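Polyphosphate:AMP phosphotransferase (Pseudomonas aeruginosa PAO1, PDB 3CZP) transfers phosphate from inorganic polyphosphate to AMP to make ADP, and less efficiently to GMP to make GDP, with magnesium as cofactor. Local coordinates at residues 16-21 against 220-225; 297-302 against 491-496. All coordinates share one frame; numbering follows the deposited sequence.

How the interactions relate
The chain carries two fused PPK2 domains, and each interaction belongs to one of them. Interaction 1 packs the start of the first helix of the N-terminal domain on the start of helix 218-238; interaction 2 sets the entry to strand 300-307 of the C-terminal domain against the end of helix 475-496. Both join an early element of a domain to that domain's last helix, near its start in interaction 1 and near its end in interaction 2. Their centres lie about 55 Å apart on opposite sides of the chain's centre, and their nearest atoms are about 38 Å apart. The N-terminal domain seems to be catalytically inactive, so catalysis probably rests with the domain of interaction 2.

Interaction 1: residues 16-21 against 220-225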
ATOM      1  N   ASP A  16     -38.640 -24.429  -4.577  1.00 29.50           N
ATOM      2  CA  ASP A  16     -39.384 -23.916  -3.441  1.00 29.30           C
ATOM      3  C   ASP A  16     -38.621 -24.085  -2.109  1.00 28.35           C
ATOM      4  O   ASP A  16     -38.624 -23.192  -1.281  1.00 26.04           O
ATOM      5  CB  ASP A  16     -40.742 -24.556  -3.434  1.00 30.47           C
ATOM      6  CG  ASP A  16     -41.514 -24.245  -4.717  1.00 32.85           C
ATOM      7  OD1 ASP A  16     -42.015 -23.102  -4.833  1.00 35.73           O
ATOM      8  OD2 ASP A  16     -41.572 -25.112  -5.613  1.00 36.51           O
ATOM      9  N   THR A  17     -37.972 -25.222  -1.908  1.00 28.23           N
ATOM     10  CA  THR A  17     -37.144 -25.463  -0.725  1.00 28.46           C
ATOM     11  C   THR A  17     -35.971 -24.444  -0.715  1.00 28.59           C
ATOM     12  O   THR A  17     -35.623 -23.908   0.332  1.00 28.65           O
ATOM     13  CB  THR A  17     -36.565 -26.942  -0.770  1.00 28.89           C
ATOM     14  OG1 THR A  17     -37.610 -27.887  -0.667  1.00 28.67           O
ATOM     15  CG2 THR A  17     -35.526 -27.237   0.326  1.00 28.63           C
ATOM     16  N   TYR A  18     -35.362 -24.223  -1.882  1.00 27.81           N
ATOM     17  CA  TYR A  18     -34.271 -23.285  -2.077  1.00 28.60           C
ATOM     18  C   TYR A  18     -34.683 -21.843  -1.718  1.00 29.70           C
ATOM     19  O   TYR A  18     -33.989 -21.176  -0.958  1.00 30.01           O
ATOM     20  CB  TYR A  18     -33.830 -23.305  -3.552  1.00 27.93           C
ATOM     21  CG  TYR A  18     -32.804 -22.250  -3.978  1.00 27.11           C
ATOM     22  CD1 TYR A  18     -31.439 -22.378  -3.649  1.00 26.70           C
ATOM     23  CD2 TYR A  18     -33.197 -21.153  -4.722  1.00 25.67           C
ATOM     24  CE1 TYR A  18     -30.486 -21.420  -4.080  1.00 26.47           C
ATOM     25  CE2 TYR A  18     -32.279 -20.167  -5.135  1.00 25.44           C
ATOM     26  CZ  TYR A  18     -30.932 -20.327  -4.847  1.00 29.43           C
ATOM     27  OH  TYR A  18     -30.044 -19.366  -5.247  1.00 29.83           O
ATOM     28  N   GLU A  19     -35.772 -21.373  -2.308  1.00 29.96           N
ATOM     29  CA  GLU A  19     -36.168 -20.003  -2.119  1.00 31.81           C
ATOM     30  C   GLU A  19     -36.474 -19.726  -0.655  1.00 31.39           C
ATOM     31  O   GLU A  19     -36.093 -18.666  -0.145  1.00 32.13           O
ATOM     32  CB  GLU A  19     -37.361 -19.670  -2.992  1.00 32.31           C
ATOM     33  CG  GLU A  19     -36.993 -19.602  -4.467  1.00 35.45           C
ATOM     34  CD  GLU A  19     -38.182 -19.296  -5.361  1.00 37.29           C
ATOM     35  OE1 GLU A  19     -39.364 -19.302  -4.881  1.00 43.73           O
ATOM     36  OE2 GLU A  19     -37.922 -19.062  -6.566  1.00 47.18           O
ATOM     37  N   LYS A  20     -37.219 -20.641  -0.002  1.00 31.10           N
ATOM     38  CA  LYS A  20     -37.460 -20.542   1.442  1.00 30.19           C
ATOM     39  C   LYS A  20     -36.144 -20.441   2.280  1.00 29.09           C
ATOM     40  O   LYS A  20     -35.987 -19.581   3.157  1.00 29.05           O
ATOM     41  CB  LYS A  20     -38.276 -21.739   1.900  1.00 30.02           C
ATOM     42  CG  LYS A  20     -38.477 -21.797   3.384  1.00 31.57           C
ATOM     43  CD  LYS A  20     -39.528 -22.752   3.820  1.00 32.45           C
ATOM     44  CE  LYS A  20     -39.210 -23.239   5.235  1.00 36.58           C
ATOM     45  NZ  LYS A  20     -40.267 -24.121   5.785  1.00 36.60           N
ATOM     46  N   ALA A  21     -35.221 -21.340   2.014  1.00 28.33           N
ATOM     47  CA  ALA A  21     -33.950 -21.376   2.745  1.00 28.11           C
ATOM     48  C   ALA A  21     -33.116 -20.081   2.530  1.00 26.92           C
ATOM     49  O   ALA A  21     -32.524 -19.516   3.478  1.00 26.07           O
ATOM     50  CB  ALA A  21     -33.187 -22.614   2.356  1.00 27.29           C
ATOM     51  N   TYR A 220     -28.539 -26.189  -5.532  1.00 23.54           N
ATOM     52  CA  TYR A 220     -27.733 -26.922  -4.563  1.00 23.54           C
ATOM     53  C   TYR A 220     -26.339 -26.284  -4.297  1.00 23.58           C
ATOM     54  O   TYR A 220     -25.897 -26.230  -3.160  1.00 22.05           O
ATOM     55  CB  TYR A 220     -27.505 -28.338  -5.052  1.00 24.57           C
ATOM     56  CG  TYR A 220     -26.512 -29.097  -4.229  1.00 22.81           C
ATOM     57  CD1 TYR A 220     -26.889 -29.702  -3.044  1.00 23.09           C
ATOM     58  CD2 TYR A 220     -25.194 -29.183  -4.621  1.00 25.63           C
ATOM     59  CE1 TYR A 220     -25.988 -30.381  -2.277  1.00 24.14           C
ATOM     60  CE2 TYR A 220     -24.270 -29.858  -3.849  1.00 28.35           C
ATOM     61  CZ  TYR A 220     -24.687 -30.500  -2.692  1.00 25.42           C
ATOM     62  OH  TYR A 220     -23.754 -31.153  -1.915  1.00 26.51           O
ATOM     63  N   ARG A 221     -25.646 -25.891  -5.355  1.00 22.17           N
ATOM     64  CA  ARG A 221     -24.284 -25.411  -5.221  1.00 24.30           C
ATOM     65  C   ARG A 221     -24.213 -24.090  -4.439  1.00 24.60           C
ATOM     66  O   ARG A 221     -23.358 -23.937  -3.562  1.00 25.45           O
ATOM     67  CB  ARG A 221     -23.590 -25.318  -6.600  1.00 24.06           C
ATOM     68  CG  ARG A 221     -23.944 -24.094  -7.427  1.00 25.67           C
ATOM     69  CD  ARG A 221     -23.364 -24.214  -8.839  1.00 26.18           C
ATOM     70  NE  ARG A 221     -23.769 -23.103  -9.676  1.00 23.82           N
ATOM     71  CZ  ARG A 221     -23.803 -23.103 -11.013  1.00 27.47           C
ATOM     72  NH1 ARG A 221     -23.465 -24.172 -11.715  1.00 29.56           N
ATOM     73  NH2 ARG A 221     -24.145 -21.988 -11.664  1.00 27.37           N
ATOM     74  N   ALA A 222     -25.126 -23.146  -4.726  1.00 24.73           N
ATOM     75  CA  ALA A 222     -25.117 -21.857  -4.035  1.00 25.03           C
ATOM     76  C   ALA A 222     -25.520 -21.964  -2.604  1.00 25.33           C
ATOM     77  O   ALA A 222     -24.882 -21.376  -1.746  1.00 27.00           O
ATOM     78  CB  ALA A 222     -26.016 -20.837  -4.714  1.00 23.81           C
ATOM     79  N   LEU A 223     -26.631 -22.651  -2.357  1.00 25.84           N
ATOM     80  CA  LEU A 223     -27.093 -22.874  -1.010  1.00 25.11           C
ATOM     81  C   LEU A 223     -26.088 -23.622  -0.149  1.00 24.54           C
ATOM     82  O   LEU A 223     -25.965 -23.332   1.028  1.00 22.31           O
ATOM     83  CB  LEU A 223     -28.435 -23.620  -1.017  1.00 24.90           C
ATOM     84  CG  LEU A 223     -29.327 -23.455   0.224  1.00 25.96           C
ATOM     85  CD1 LEU A 223     -29.606 -22.028   0.555  1.00 26.81           C
ATOM     86  CD2 LEU A 223     -30.652 -24.216   0.058  1.00 24.49           C
ATOM     87  N   THR A 224     -25.451 -24.647  -0.728  1.00 25.21           N
ATOM     88  CA  THR A 224     -24.464 -25.458   0.001  1.00 24.78           C
ATOM     89  C   THR A 224     -23.241 -24.642   0.493  1.00 24.17           C
ATOM     90  O   THR A 224     -22.893 -24.631   1.707  1.00 24.20           O
ATOM     91  CB  THR A 224     -24.079 -26.717  -0.776  1.00 25.04           C
ATOM     92  OG1 THR A 224     -25.247 -27.513  -0.928  1.00 26.40           O
ATOM     93  CG2 THR A 224     -22.978 -27.541  -0.047  1.00 25.16           C
ATOM     94  N   VAL A 225     -22.670 -23.885  -0.423  1.00 23.77           N
ATOM     95  CA  VAL A 225     -21.563 -22.938  -0.132  1.00 23.10           C
ATOM     96  C   VAL A 225     -21.978 -21.885   0.914  1.00 23.36           C
ATOM     97  O   VAL A 225     -21.242 -21.620   1.885  1.00 25.06           O
ATOM     98  CB  VAL A 225     -21.086 -22.210  -1.422  1.00 21.05           C
ATOM     99  CG1 VAL A 225     -20.131 -20.973  -1.091  1.00 22.49           C
ATOM    100  CG2 VAL A 225     -20.402 -23.162  -2.397  1.00 19.38           C
TER
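Leu-223 reaches from helix 218-238 into the flank of helix 15-39, and its atoms meet two residues one turn apart there. Its CB lies 4.2 Å from CD1 of Tyr-18, at the edge of that ring and close to its plane, so the phenol is met on its rim. Beyond CB, CG stands anti to the backbone N (chi1 -156°), and the isobutyl fork then opens toward Ala-21. Both branches touch the same methyl: CD2 is 3.8 Å from CB of Ala-21, and CD1 follows at 4.1 Å. Tyr-18 and Leu-223 pass one another side by side, pointing opposite ways, while Ala-21 meets the fork directly. At the far end of the phenol, OH of Tyr-18 comes within 4.3 Å of CB of Ala-222.

Between the segments the contact is van der Waals packing, mostly carbon on carbon, and a loose one, the axes of the two short segments being 10.8 Å apart at closest approach. Third parties complete it: Ile-13 touches both Tyr-18 and Leu-223, and Trp-66 of helix 56-66 touches both Tyr-18 and Ala-222. Further along helix 15-39, Val-22 and Leu-25 continue the apolar surface against Leu-223. Segments 16-21 and 220-225 run in broadly the same direction, 31° apart, packing the first and last helices of the N-terminal PPK2 domain together beside a parallel five-stranded sheet of order 2-3-1-4-5, the P-loop kinase type of alpha/beta fold.

Interaction 2: residues 297-302 against 491-496; sequences RQHSLV and EAAYKK
His-299 lays one face of its imidazole over the methyl of Ala-493, with CB of Ala-493 4.1 Å above the ring plane, toward the rim and nearest CE1. The site is one corner of the P-loop kinase-like fold of the C-terminal PPK2 domain: His-299 leads into strand 300-307, the central strand of the parallel sheet, and Ala-493 sits near the end of helix 475-496, the last helix of the domain. CG of Gln-298 rests on the opposite face of the imidazole, so the ring is sandwiched between its own chain neighbour and the helix.

Tyr-494, next along the helix, adds the second contact. Its CG is anti to the carbonyl carbon (chi1 -64°), which brings the CD1-CE1 side of the phenol round to the imidazole, the two side chains crossing at a slant. The two aromatic planes meet at 41° with centroids 5.9 Å apart, an oblique arrangement in which CD2 of His-299 lies at the edge of the phenol, in its plane.

The polar ends of both rings are tied to other parts of the domain. ND1 of His-299 hydrogen-bonds to the carbonyl O of Gly-403, just ahead of strand 404-412, while NE2 forms a hydrogen bond with OD2 of Asp-497, immediately beyond the segment. Together these two bonds fix the rotation of the imidazole. The phenol hydroxyl of Tyr-494 hydrogen-bonds to the carbonyl O of Leu-290 in helix 273-292. Between the two rings the closest approach is carbon to carbon, 3.8 Å from CD2 of His-299 to CE1 of Tyr-494.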
ATOM      1  N   ARG A 297      21.154  -7.708 -11.728  1.00 31.45           N
ATOM      2  CA  ARG A 297      19.792  -7.628 -12.313  1.00 32.99           C
ATOM      3  C   ARG A 297      18.931  -8.833 -12.059  1.00 32.30           C
ATOM      4  O   ARG A 297      17.724  -8.744 -12.083  1.00 31.82           O
ATOM      5  CB  ARG A 297      19.865  -7.498 -13.845  1.00 33.26           C
ATOM      6  CG  ARG A 297      20.437  -6.200 -14.273  1.00 36.06           C
ATOM      7  CD  ARG A 297      20.564  -6.089 -15.769  1.00 37.56           C
ATOM      8  NE  ARG A 297      20.944  -4.709 -16.056  1.00 41.58           N
ATOM      9  CZ  ARG A 297      20.097  -3.685 -16.046  1.00 43.56           C
ATOM     10  NH1 ARG A 297      20.554  -2.466 -16.306  1.00 44.54           N
ATOM     11  NH2 ARG A 297      18.793  -3.880 -15.819  1.00 45.87           N
ATOM     12  N   GLN A 298      19.584  -9.970 -11.901  1.00 32.76           N
ATOM     13  CA  GLN A 298      18.937 -11.232 -11.609  1.00 33.96           C
ATOM     14  C   GLN A 298      18.623 -11.382 -10.134  1.00 32.32           C
ATOM     15  O   GLN A 298      18.028 -12.375  -9.727  1.00 33.63           O
ATOM     16  CB  GLN A 298      19.882 -12.335 -12.069  1.00 34.69           C
ATOM     17  CG  GLN A 298      19.690 -13.706 -11.462  1.00 38.61           C
ATOM     18  CD  GLN A 298      20.562 -14.757 -12.139  1.00 37.28           C
ATOM     19  OE1 GLN A 298      21.459 -14.418 -12.934  1.00 41.71           O
ATOM     20  NE2 GLN A 298      20.326 -16.042 -11.796  1.00 41.83           N
ATOM     21  N   HIS A 299      18.975 -10.382  -9.336  1.00 30.93           N
ATOM     22  CA  HIS A 299      18.963 -10.501  -7.903  1.00 29.00           C
ATOM     23  C   HIS A 299      18.408  -9.270  -7.200  1.00 29.24           C
ATOM     24  O   HIS A 299      18.144  -8.232  -7.797  1.00 28.29           O
ATOM     25  CB  HIS A 299      20.411 -10.718  -7.394  1.00 29.52           C
ATOM     26  CG  HIS A 299      21.013 -12.030  -7.813  1.00 29.81           C
ATOM     27  ND1 HIS A 299      20.608 -13.245  -7.286  1.00 31.35           N
ATOM     28  CD2 HIS A 299      21.977 -12.316  -8.715  1.00 28.23           C
ATOM     29  CE1 HIS A 299      21.306 -14.220  -7.846  1.00 31.49           C
ATOM     30  NE2 HIS A 299      22.136 -13.683  -8.722  1.00 30.00           N
ATOM     31  N   SER A 300      18.265  -9.403  -5.890  1.00 28.53           N
ATOM     32  CA  SER A 300      18.166  -8.229  -5.052  1.00 28.42           C
ATOM     33  C   SER A 300      18.843  -8.576  -3.720  1.00 28.39           C
ATOM     34  O   SER A 300      19.289  -9.691  -3.540  1.00 26.34           O
ATOM     35  CB  SER A 300      16.703  -7.754  -4.927  1.00 27.66           C
ATOM     36  OG  SER A 300      15.946  -8.785  -4.379  1.00 30.37           O
ATOM     37  N   LEU A 301      18.929  -7.600  -2.817  1.00 28.32           N
ATOM     38  CA  LEU A 301      19.643  -7.789  -1.569  1.00 28.83           C
ATOM     39  C   LEU A 301      18.738  -7.405  -0.425  1.00 28.81           C
ATOM     40  O   LEU A 301      18.042  -6.402  -0.501  1.00 28.84           O
ATOM     41  CB  LEU A 301      20.936  -6.956  -1.575  1.00 29.67           C
ATOM     42  CG  LEU A 301      22.016  -7.054  -0.487  1.00 29.93           C
ATOM     43  CD1 LEU A 301      22.552  -8.446  -0.446  1.00 32.04           C
ATOM     44  CD2 LEU A 301      23.168  -6.061  -0.828  1.00 30.00           C
ATOM     45  N   VAL A 302      18.739  -8.242   0.610  1.00 28.74           N
ATOM     46  CA  VAL A 302      18.159  -7.908   1.936  1.00 28.86           C
ATOM     47  C   VAL A 302      19.218  -8.059   2.991  1.00 28.00           C
ATOM     48  O   VAL A 302      19.785  -9.154   3.155  1.00 28.37           O
ATOM     49  CB  VAL A 302      16.919  -8.794   2.243  1.00 28.92           C
ATOM     50  CG1 VAL A 302      16.423  -8.584   3.684  1.00 30.90           C
ATOM     51  CG2 VAL A 302      15.808  -8.466   1.246  1.00 27.52           C
ATOM     52  N   GLU A 491      29.038 -12.050  -4.125  1.00 31.78           N
ATOM     53  CA  GLU A 491      29.930 -12.861  -4.950  1.00 32.45           C
ATOM     54  C   GLU A 491      29.510 -14.343  -4.998  1.00 31.84           C
ATOM     55  O   GLU A 491      29.559 -14.971  -6.056  1.00 31.10           O
ATOM     56  CB  GLU A 491      31.377 -12.718  -4.462  1.00 32.77           C
ATOM     57  CG  GLU A 491      31.935 -11.279  -4.654  1.00 35.45           C
ATOM     58  CD  GLU A 491      33.427 -11.176  -4.351  1.00 34.61           C
ATOM     59  OE1 GLU A 491      34.044 -12.236  -4.058  1.00 38.64           O
ATOM     60  OE2 GLU A 491      33.965 -10.038  -4.415  1.00 39.77           O
ATOM     61  N   ALA A 492      29.117 -14.885  -3.839  1.00 31.02           N
ATOM     62  CA  ALA A 492      28.703 -16.261  -3.730  1.00 31.56           C
ATOM     63  C   ALA A 492      27.518 -16.592  -4.620  1.00 31.65           C
ATOM     64  O   ALA A 492      27.510 -17.651  -5.300  1.00 31.68           O
ATOM     65  CB  ALA A 492      28.367 -16.609  -2.286  1.00 31.45           C
ATOM     66  N   ALA A 493      26.506 -15.724  -4.547  1.00 31.49           N
ATOM     67  CA  ALA A 493      25.337 -15.748  -5.392  1.00 30.94           C
ATOM     68  C   ALA A 493      25.720 -15.777  -6.869  1.00 31.00           C
ATOM     69  O   ALA A 493      25.198 -16.588  -7.631  1.00 29.85           O
ATOM     70  CB  ALA A 493      24.480 -14.526  -5.120  1.00 30.60           C
ATOM     71  N   TYR A 494      26.625 -14.894  -7.289  1.00 31.14           N
ATOM     72  CA  TYR A 494      27.048 -14.910  -8.706  1.00 30.97           C
ATOM     73  C   TYR A 494      27.709 -16.232  -9.125  1.00 31.35           C
ATOM     74  O   TYR A 494      27.588 -16.677 -10.273  1.00 31.81           O
ATOM     75  CB  TYR A 494      28.015 -13.765  -9.005  1.00 30.40           C
ATOM     76  CG  TYR A 494      27.439 -12.390  -8.858  1.00 26.66           C
ATOM     77  CD1 TYR A 494      26.050 -12.181  -8.752  1.00 24.95           C
ATOM     78  CD2 TYR A 494      28.268 -11.283  -8.837  1.00 25.98           C
ATOM     79  CE1 TYR A 494      25.534 -10.916  -8.615  1.00 24.17           C
ATOM     80  CE2 TYR A 494      27.754 -10.020  -8.700  1.00 25.87           C
ATOM     81  CZ  TYR A 494      26.381  -9.832  -8.573  1.00 27.19           C
ATOM     82  OH  TYR A 494      25.864  -8.549  -8.412  1.00 24.98           O
ATOM     83  N   LYS A 495      28.441 -16.822  -8.198  1.00 32.27           N
ATOM     84  CA  LYS A 495      29.140 -18.086  -8.450  1.00 33.49           C
ATOM     85  C   LYS A 495      28.159 -19.247  -8.576  1.00 33.94           C
ATOM     86  O   LYS A 495      28.491 -20.262  -9.171  1.00 34.78           O
ATOM     87  CB  LYS A 495      30.121 -18.381  -7.334  1.00 33.25           C
ATOM     88  CG  LYS A 495      31.417 -17.583  -7.377  1.00 35.05           C
ATOM     89  CD  LYS A 495      32.201 -17.860  -6.112  1.00 34.33           C
ATOM     90  CE  LYS A 495      33.437 -16.957  -5.977  1.00 36.59           C
ATOM     91  NZ  LYS A 495      34.278 -17.337  -4.796  1.00 37.95           N
ATOM     92  N   LYS A 496      26.971 -19.090  -7.994  1.00 35.30           N
ATOM     93  CA  LYS A 496      25.900 -20.065  -8.071  1.00 36.16           C
ATOM     94  C   LYS A 496      25.089 -19.911  -9.359  1.00 36.70           C
ATOM     95  O   LYS A 496      24.651 -20.906  -9.904  1.00 36.62           O
ATOM     96  CB  LYS A 496      25.020 -19.935  -6.821  1.00 36.58           C
ATOM     97  CG  LYS A 496      23.973 -21.035  -6.611  1.00 36.92           C
ATOM     98  CD  LYS A 496      23.217 -20.773  -5.264  1.00 37.68           C
ATOM     99  CE  LYS A 496      21.799 -21.385  -5.158  1.00 38.12           C
ATOM    100  NZ  LYS A 496      21.067 -20.790  -3.988  1.00 39.62           N
TER